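Local coordinates for GrpU microcompartment shell protein (Pectobacterium wasabiae, PDB 4OLP) that forms part of the shell of a glycyl-radical bacterial microcompartment and probably binds an iron-sulfur cluster, at residues 9-12 with 13-16. Sequence-based numbering, arbitrary orientation.
Sequences PTLE and TLAM
In both Thr10 and Thr13 the hydroxyl lies beside the backbone N (chi1 -66° and -63°) and the methyl runs anti to it. The two side chains meet at about a right angle, with Thr13 OG1 set against Thr10 CB at 3.5 Å. The same torsion of Thr13 places its methyl at Pro9, where CG2 lies 4.1 Å from the ring atom CB. Leu14 reaches back across the opening turn, its CG 3.4 Å from Thr10 O. Its two methyls diverge: CD2 lies 4.4 Å from Pro9 CG, and CD1 approaches Leu11 CD2.

Residues 11-16 open helix 11-19, with Thr10 at the N-cap position. Leu14 N donates to Thr10 O over 3.2 Å. The next bond runs from Ala15 N to Leu11 O at 2.8 Å, and Met16 N to Glu12 O continues the i to i+4 series at 3.0 Å.

The arrangement is the N-terminal start of an alpha helix in a BMC-domain shell protein, placed at a contact with the second subunit. The Thr10 side chain makes no capping bond; its OG1 hydrogen-bonds Ser55 OG of the second subunit. Asp52 OD1 of that subunit hydrogen-bonds both Thr13 OG1 and Thr10 N, tying the helix start to the subunit interface. Within its own chain, helix 11-19 follows strand 3-7, the outermost on its side of this chain's antiparallel sheet, and Pro9 and Leu14 together rest on Ile34 and on Ile37 of the adjoining strand 36-42.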
ATOM      1  N   PRO B   9     -20.055 -15.845 -17.955  1.00 74.39           N
ATOM      2  CA  PRO B   9     -19.414 -14.558 -18.110  1.00 76.43           C
ATOM      3  C   PRO B   9     -19.265 -14.152 -19.559  1.00 77.40           C
ATOM      4  O   PRO B   9     -19.138 -14.983 -20.429  1.00 77.13           O
ATOM      5  CB  PRO B   9     -18.041 -14.778 -17.487  1.00 74.37           C
ATOM      6  CG  PRO B   9     -17.801 -16.225 -17.635  1.00 73.31           C
ATOM      7  CD  PRO B   9     -19.133 -16.848 -17.412  1.00 73.70           C
ATOM      8  N   THR B  10     -19.288 -12.853 -19.784  1.00 87.62           N
ATOM      9  CA  THR B  10     -19.070 -12.244 -21.088  1.00 92.63           C
ATOM     10  C   THR B  10     -17.634 -12.517 -21.553  1.00 85.33           C
ATOM     11  O   THR B  10     -16.785 -12.861 -20.747  1.00 80.11           O
ATOM     12  CB  THR B  10     -19.328 -10.727 -20.911  1.00104.92           C
ATOM     13  OG1 THR B  10     -20.714 -10.506 -20.597  1.00107.24           O
ATOM     14  CG2 THR B  10     -18.949  -9.911 -22.129  1.00114.57           C
ATOM     15  N   LEU B  11     -17.361 -12.349 -22.843  1.00 86.31           N
ATOM     16  CA  LEU B  11     -15.983 -12.331 -23.341  1.00 85.89           C
ATOM     17  C   LEU B  11     -15.195 -11.139 -22.756  1.00 89.89           C
ATOM     18  O   LEU B  11     -14.037 -11.293 -22.351  1.00 92.59           O
ATOM     19  CB  LEU B  11     -15.959 -12.268 -24.868  1.00 84.37           C
ATOM     20  CG  LEU B  11     -16.521 -13.476 -25.619  1.00 82.73           C
ATOM     21  CD1 LEU B  11     -16.697 -13.155 -27.099  1.00 85.77           C
ATOM     22  CD2 LEU B  11     -15.642 -14.701 -25.458  1.00 81.75           C
ATOM     23  N   GLU B  12     -15.816  -9.960 -22.737  1.00 92.64           N
ATOM     24  CA  GLU B  12     -15.266  -8.773 -22.042  1.00102.69           C
ATOM     25  C   GLU B  12     -14.956  -9.004 -20.569  1.00101.90           C
ATOM     26  O   GLU B  12     -13.985  -8.463 -20.030  1.00103.54           O
ATOM     27  CB  GLU B  12     -16.217  -7.580 -22.136  1.00110.62           C
ATOM     28  CG  GLU B  12     -16.392  -7.009 -23.533  1.00126.60           C
ATOM     29  CD  GLU B  12     -17.231  -5.739 -23.569  1.00139.51           C
ATOM     30  OE1 GLU B  12     -17.635  -5.213 -22.498  1.00143.46           O
ATOM     31  OE2 GLU B  12     -17.491  -5.267 -24.699  1.00154.63           O
ATOM     32  N   THR B  13     -15.802  -9.761 -19.890  1.00 97.95           N
ATOM     33  CA  THR B  13     -15.540 -10.055 -18.490  1.00 95.62           C
ATOM     34  C   THR B  13     -14.261 -10.881 -18.388  1.00 89.06           C
ATOM     35  O   THR B  13     -13.401 -10.627 -17.522  1.00 87.27           O
ATOM     36  CB  THR B  13     -16.719 -10.788 -17.840  1.00 96.23           C
ATOM     37  OG1 THR B  13     -17.871  -9.935 -17.853  1.00102.37           O
ATOM     38  CG2 THR B  13     -16.394 -11.179 -16.403  1.00 95.19           C
ATOM     39  N   LEU B  14     -14.139 -11.864 -19.271  1.00 82.37           N
ATOM     40  CA  LEU B  14     -12.931 -12.700 -19.323  1.00 81.54           C
ATOM     41  C   LEU B  14     -11.690 -11.876 -19.645  1.00 85.38           C
ATOM     42  O   LEU B  14     -10.651 -12.032 -19.018  1.00 85.38           O
ATOM     43  CB  LEU B  14     -13.091 -13.785 -20.361  1.00 73.95           C
ATOM     44  CG  LEU B  14     -14.145 -14.810 -19.988  1.00 75.94           C
ATOM     45  CD1 LEU B  14     -14.617 -15.578 -21.214  1.00 75.77           C
ATOM     46  CD2 LEU B  14     -13.598 -15.747 -18.937  1.00 77.02           C
ATOM     47  N   ALA B  15     -11.835 -10.957 -20.590  1.00 89.40           N
ATOM     48  CA  ALA B  15     -10.757 -10.051 -20.953  1.00 88.52           C
ATOM     49  C   ALA B  15     -10.287  -9.191 -19.763  1.00 92.07           C
ATOM     50  O   ALA B  15      -9.093  -8.965 -19.596  1.00 90.01           O
ATOM     51  CB  ALA B  15     -11.190  -9.177 -22.113  1.00 86.73           C
ATOM     52  N   MET B  16     -11.229  -8.717 -18.951  1.00 93.71           N
ATOM     53  CA  MET B  16     -10.905  -7.871 -17.794  1.00 96.74           C
ATOM     54  C   MET B  16     -10.096  -8.645 -16.769  1.00 92.76           C
ATOM     55  O   MET B  16      -9.132  -8.132 -16.185  1.00 94.26           O
ATOM     56  CB  MET B  16     -12.178  -7.309 -17.144  1.00 97.50           C
ATOM     57  CG  MET B  16     -12.688  -6.059 -17.838  1.00114.64           C
ATOM     58  SD  MET B  16     -14.353  -5.528 -17.365  1.00136.55           S
ATOM     59  CE  MET B  16     -14.118  -4.990 -15.672  1.00134.62           C
TER